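Long-range contact in terminal oxygenase component of carbazole (Janthinobacterium sp., PDB 7BUG), which catalyses, as the terminal oxygenase of a multicomponent dioxygenase, the angular dioxygenation of carbazole on the way to 2'-aminobiphenyl-2,3-diol: residues N170-S182 and L355-K367. Sequence-based numbering, arbitrary orientation.
Sequences NWRLAVENGFDPS and LFESDEAIVAWRK
Helix 171-179 packs against helix 360-367, their axes coming within 9.7 Å with 136° between their directions; Glu176 lies opposite Ile362 and Pro181 opposite Ser358, CA atoms 6.1 and 6.0 Å apart. Val175 lays CG1 over one face of the Trp365 indole, 3.7 Å from the centroid of its five-membered ring, a CH-pi contact; chi1 of 172°, anti to the backbone N, sets the methyl there. Trp171 CZ3 meets the edge of the same indole. Phe179 turns its own edge to the carbonyl of Ala361, with CE2 3.2 Å from O. Beside these rings, Arg366 holds Glu176 side-on in a salt bridge, NH2 reaching OE1 on its syn side (2.8 Å) and NE reaching OE2 from above the carboxylate plane (2.8 Å). With an alanine in its place, Glu176 would probably keep Tyr18 and Arg72 of the second subunit but lose both bonds between the helices, and Glu353 its salt bridge to Arg366. Beyond helix 171-179, two waters donate to both Asp180 and Asp359, placing hydrogens between carboxylates whose OD1 atoms lie 4.4 Å apart; one also accepts from Ser358 OG. Asp180 bonds His93 and Asp359 bonds His71, cluster ligands of that second subunit. Since Asp180 O also bonds the iron ligand His183, the contact exemplifies one interface serving both packing and, probably, electron transfer from Rieske cluster to mononuclear iron across subunits, as in related oxygenases.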
loop_
_atom_site.group_PDB
_atom_site.type_symbol
_atom_site.label_atom_id
_atom_site.label_comp_id
_atom_site.label_asym_id
_atom_site.label_seq_id
_atom_site.Cartn_x
_atom_site.Cartn_y
_atom_site.Cartn_z
ATOM N N ASN A 170 -12.660 3.156 10.992
ATOM C CA ASN A 170 -13.847 2.277 10.914
ATOM C C ASN A 170 -14.997 2.945 11.666
ATOM O O ASN A 170 -14.800 3.567 12.724
ATOM C CB ASN A 170 -13.509 0.899 11.482
ATOM C CG ASN A 170 -14.639 -0.086 11.408
ATOM O OD1 ASN A 170 -15.434 -0.199 12.342
ATOM N ND2 ASN A 170 -14.747 -0.699 10.254
ATOM N N TRP A 171 -16.219 2.720 11.198
ATOM C CA TRP A 171 -17.435 3.302 11.769
ATOM C C TRP A 171 -17.592 2.932 13.241
ATOM O O TRP A 171 -18.167 3.735 13.967
ATOM C CB TRP A 171 -18.691 2.879 10.944
ATOM C CG TRP A 171 -19.051 1.428 11.091
ATOM C CD1 TRP A 171 -18.464 0.341 10.530
ATOM C CD2 TRP A 171 -20.114 0.915 11.911
ATOM N NE1 TRP A 171 -19.098 -0.821 10.947
ATOM C CE2 TRP A 171 -20.114 -0.486 11.788
ATOM C CE3 TRP A 171 -21.061 1.546 12.709
ATOM C CZ2 TRP A 171 -21.067 -1.286 12.446
ATOM C CZ3 TRP A 171 -21.969 0.769 13.395
ATOM C CH2 TRP A 171 -21.961 -0.624 13.254
ATOM N N ARG A 172 -17.237 1.727 13.657
ATOM C CA ARG A 172 -17.491 1.311 15.059
ATOM C C ARG A 172 -16.618 2.095 16.037
ATOM O O ARG A 172 -17.055 2.360 17.174
ATOM C CB ARG A 172 -17.215 -0.176 15.173
ATOM C CG ARG A 172 -18.236 -0.963 14.354
ATOM C CD ARG A 172 -17.812 -2.417 14.206
ATOM N NE ARG A 172 -16.526 -2.552 13.526
ATOM C CZ ARG A 172 -15.870 -3.660 13.332
ATOM N NH1 ARG A 172 -16.364 -4.814 13.774
ATOM N NH2 ARG A 172 -14.698 -3.631 12.743
ATOM N N LEU A 173 -15.422 2.451 15.606
ATOM C CA LEU A 173 -14.550 3.264 16.508
ATOM C C LEU A 173 -15.210 4.632 16.724
ATOM O O LEU A 173 -15.187 5.147 17.824
ATOM C CB LEU A 173 -13.174 3.372 15.845
ATOM C CG LEU A 173 -12.452 2.045 15.623
ATOM C CD1 LEU A 173 -11.074 2.291 14.996
ATOM C CD2 LEU A 173 -12.367 1.250 16.914
ATOM N N ALA A 174 -15.908 5.157 15.712
ATOM C CA ALA A 174 -16.646 6.423 15.779
ATOM C C ALA A 174 -17.867 6.291 16.710
ATOM O O ALA A 174 -18.094 7.126 17.592
ATOM C CB ALA A 174 -17.077 6.823 14.375
ATOM N N VAL A 175 -18.659 5.211 16.535
ATOM C CA VAL A 175 -19.849 4.985 17.385
ATOM C C VAL A 175 -19.413 4.923 18.838
ATOM O O VAL A 175 -20.048 5.559 19.715
ATOM C CB VAL A 175 -20.565 3.680 17.016
ATOM C CG1 VAL A 175 -21.661 3.369 18.031
ATOM C CG2 VAL A 175 -21.175 3.790 15.637
ATOM N N GLU A 176 -18.357 4.161 19.114
ATOM C CA GLU A 176 -17.958 3.898 20.517
ATOM C C GLU A 176 -17.429 5.183 21.119
ATOM O O GLU A 176 -17.834 5.471 22.256
ATOM C CB GLU A 176 -17.023 2.717 20.603
ATOM C CG GLU A 176 -17.728 1.453 20.186
ATOM C CD GLU A 176 -16.946 0.181 20.436
ATOM O OE1 GLU A 176 -15.858 0.239 21.156
ATOM O OE2 GLU A 176 -17.395 -0.872 19.982
ATOM N N ASN A 177 -16.664 5.946 20.355
ATOM C CA ASN A 177 -16.168 7.274 20.794
ATOM C C ASN A 177 -17.368 8.174 21.121
ATOM O O ASN A 177 -17.300 8.915 22.112
ATOM C CB ASN A 177 -15.292 7.890 19.725
ATOM C CG ASN A 177 -15.084 9.383 19.909
ATOM O OD1 ASN A 177 -14.400 9.780 20.840
ATOM N ND2 ASN A 177 -15.566 10.158 18.946
ATOM N N GLY A 178 -18.408 8.138 20.301
ATOM C CA GLY A 178 -19.586 8.972 20.550
ATOM C C GLY A 178 -20.290 8.603 21.852
ATOM O O GLY A 178 -20.758 9.519 22.602
ATOM N N PHE A 179 -20.498 7.311 22.082
ATOM C CA PHE A 179 -21.356 6.812 23.173
ATOM C C PHE A 179 -20.548 6.568 24.456
ATOM O O PHE A 179 -21.108 6.222 25.471
ATOM C CB PHE A 179 -22.047 5.526 22.746
ATOM C CG PHE A 179 -23.179 5.140 23.651
ATOM C CD1 PHE A 179 -24.195 6.037 23.958
ATOM C CD2 PHE A 179 -23.259 3.850 24.138
ATOM C CE1 PHE A 179 -25.242 5.653 24.792
ATOM C CE2 PHE A 179 -24.308 3.475 24.958
ATOM C CZ PHE A 179 -25.307 4.369 25.270
ATOM N N ASP A 180 -19.261 6.850 24.432
ATOM C CA ASP A 180 -18.368 6.494 25.561
ATOM C C ASP A 180 -18.513 7.518 26.694
ATOM O O ASP A 180 -18.250 8.708 26.479
ATOM C CB ASP A 180 -16.978 6.517 24.949
ATOM C CG ASP A 180 -15.868 6.168 25.886
ATOM O OD1 ASP A 180 -16.046 6.378 27.127
ATOM O OD2 ASP A 180 -14.825 5.752 25.343
ATOM N N PRO A 181 -19.026 7.154 27.885
ATOM C CA PRO A 181 -19.276 8.180 28.888
ATOM C C PRO A 181 -18.001 8.883 29.397
ATOM O O PRO A 181 -18.031 10.060 29.758
ATOM C CB PRO A 181 -19.997 7.425 30.033
ATOM C CG PRO A 181 -20.427 6.091 29.423
ATOM C CD PRO A 181 -19.447 5.805 28.296
ATOM N N SER A 182 -16.876 8.177 29.448
ATOM C CA SER A 182 -15.627 8.752 30.042
ATOM C C SER A 182 -14.753 9.508 29.030
ATOM O O SER A 182 -13.821 10.239 29.452
ATOM C CB SER A 182 -14.863 7.699 30.720
ATOM O OG SER A 182 -15.584 7.289 31.863
ATOM N N LEU A 355 -11.294 -3.161 29.315
ATOM C CA LEU A 355 -12.395 -2.229 29.556
ATOM C C LEU A 355 -12.511 -1.915 31.066
ATOM O O LEU A 355 -11.999 -2.664 31.897
ATOM C CB LEU A 355 -13.690 -2.839 29.026
ATOM C CG LEU A 355 -13.745 -3.114 27.521
ATOM C CD1 LEU A 355 -15.171 -3.459 27.130
ATOM C CD2 LEU A 355 -13.264 -1.934 26.710
ATOM N N PHE A 356 -13.131 -0.790 31.386
ATOM C CA PHE A 356 -13.440 -0.442 32.796
ATOM C C PHE A 356 -14.895 0.008 32.906
ATOM O O PHE A 356 -15.682 -0.221 31.969
ATOM C CB PHE A 356 -12.430 0.566 33.339
ATOM C CG PHE A 356 -12.566 2.006 32.956
ATOM C CD1 PHE A 356 -12.942 2.426 31.680
ATOM C CD2 PHE A 356 -12.271 3.006 33.870
ATOM C CE1 PHE A 356 -13.023 3.777 31.362
ATOM C CE2 PHE A 356 -12.337 4.347 33.540
ATOM C CZ PHE A 356 -12.730 4.749 32.293
ATOM N N GLU A 357 -15.271 0.499 34.091
ATOM C CA GLU A 357 -16.709 0.449 34.465
ATOM C C GLU A 357 -17.575 1.239 33.487
ATOM O O GLU A 357 -18.687 0.728 33.150
ATOM C CB GLU A 357 -16.884 0.913 35.919
ATOM C CG GLU A 357 -16.343 -0.128 36.869
ATOM C CD GLU A 357 -14.866 0.018 37.242
ATOM O OE1 GLU A 357 -14.119 0.837 36.605
ATOM O OE2 GLU A 357 -14.473 -0.666 38.206
ATOM N N SER A 358 -17.189 2.447 33.080
ATOM C CA SER A 358 -18.043 3.277 32.193
ATOM C C SER A 358 -18.201 2.605 30.818
ATOM O O SER A 358 -19.161 2.971 30.108
ATOM C CB SER A 358 -17.534 4.639 32.066
ATOM O OG SER A 358 -16.207 4.641 31.572
ATOM N N ASP A 359 -17.382 1.613 30.471
ATOM C CA ASP A 359 -17.524 0.941 29.166
ATOM C C ASP A 359 -18.773 0.042 29.182
ATOM O O ASP A 359 -19.049 -0.612 28.145
ATOM C CB ASP A 359 -16.259 0.155 28.837
ATOM C CG ASP A 359 -15.077 1.071 28.585
ATOM O OD1 ASP A 359 -15.293 2.134 27.961
ATOM O OD2 ASP A 359 -13.935 0.667 28.987
ATOM N N GLU A 360 -19.483 -0.068 30.323
ATOM C CA GLU A 360 -20.779 -0.802 30.357
ATOM C C GLU A 360 -21.674 -0.245 29.251
ATOM O O GLU A 360 -22.372 -1.038 28.598
ATOM C CB GLU A 360 -21.415 -0.694 31.747
ATOM C CG GLU A 360 -22.748 -1.378 31.872
ATOM C CD GLU A 360 -22.733 -2.876 31.594
ATOM O OE1 GLU A 360 -21.664 -3.503 31.739
ATOM O OE2 GLU A 360 -23.815 -3.422 31.229
ATOM N N ALA A 361 -21.676 1.058 29.018
ATOM C CA ALA A 361 -22.496 1.688 27.951
ATOM C C ALA A 361 -22.071 1.127 26.581
ATOM O O ALA A 361 -22.928 0.678 25.775
ATOM C CB ALA A 361 -22.338 3.168 27.944
ATOM N N ILE A 362 -20.763 1.048 26.338
ATOM C CA ILE A 362 -20.225 0.521 25.062
ATOM C C ILE A 362 -20.602 -0.951 24.881
ATOM O O ILE A 362 -21.024 -1.326 23.756
ATOM C CB ILE A 362 -18.717 0.757 24.951
ATOM C CG1 ILE A 362 -18.492 2.275 24.808
ATOM C CG2 ILE A 362 -18.148 -0.058 23.768
ATOM C CD1 ILE A 362 -17.073 2.726 25.038
ATOM N N VAL A 363 -20.443 -1.777 25.919
ATOM C CA VAL A 363 -20.745 -3.223 25.850
ATOM C C VAL A 363 -22.254 -3.401 25.630
ATOM O O VAL A 363 -22.617 -4.251 24.842
ATOM C CB VAL A 363 -20.221 -3.934 27.104
ATOM C CG1 VAL A 363 -20.871 -5.276 27.332
ATOM C CG2 VAL A 363 -18.701 -4.065 26.999
ATOM N N ALA A 364 -23.091 -2.585 26.223
ATOM C CA ALA A 364 -24.555 -2.696 25.994
ATOM C C ALA A 364 -24.849 -2.414 24.521
ATOM O O ALA A 364 -25.647 -3.139 23.940
ATOM C CB ALA A 364 -25.287 -1.749 26.892
ATOM N N TRP A 365 -24.222 -1.383 23.940
ATOM C CA TRP A 365 -24.379 -1.091 22.499
ATOM C C TRP A 365 -23.913 -2.286 21.663
ATOM O O TRP A 365 -24.593 -2.651 20.685
ATOM C CB TRP A 365 -23.634 0.207 22.113
ATOM C CG TRP A 365 -23.136 0.201 20.701
ATOM C CD1 TRP A 365 -21.841 0.091 20.317
ATOM C CD2 TRP A 365 -23.896 0.315 19.482
ATOM N NE1 TRP A 365 -21.731 0.065 18.974
ATOM C CE2 TRP A 365 -22.968 0.212 18.432
ATOM C CE3 TRP A 365 -25.255 0.483 19.182
ATOM C CZ2 TRP A 365 -23.317 0.323 17.100
ATOM C CZ3 TRP A 365 -25.601 0.601 17.856
ATOM C CH2 TRP A 365 -24.656 0.505 16.851
ATOM N N ARG A 366 -22.764 -2.874 21.986
ATOM C CA ARG A 366 -22.172 -3.956 21.176
ATOM C C ARG A 366 -23.142 -5.144 21.166
ATOM O O ARG A 366 -23.329 -5.803 20.119
ATOM C CB ARG A 366 -20.794 -4.367 21.657
ATOM C CG ARG A 366 -19.745 -3.265 21.574
ATOM C CD ARG A 366 -18.434 -3.894 22.057
ATOM N NE ARG A 366 -17.325 -2.955 21.920
ATOM C CZ ARG A 366 -16.143 -3.153 22.500
ATOM N NH1 ARG A 366 -15.924 -4.272 23.187
ATOM N NH2 ARG A 366 -15.182 -2.273 22.279
ATOM N N LYS A 367 -23.762 -5.385 22.320
ATOM C CA LYS A 367 -24.749 -6.489 22.447
ATOM C C LYS A 367 -26.027 -6.140 21.696
ATOM O O LYS A 367 -26.566 -7.016 21.002
ATOM C CB LYS A 367 -25.004 -6.707 23.934
ATOM C CG LYS A 367 -23.816 -7.297 24.668
ATOM C CD LYS A 367 -24.205 -7.889 26.027
ATOM C CE LYS A 367 -23.736 -7.094 27.216
ATOM N NZ LYS A 367 -22.556 -7.737 27.848
HETATM O O HOH W 1 -13.841 3.090 25.936
HETATM O O HOH W 2 -15.862 4.378 28.980
#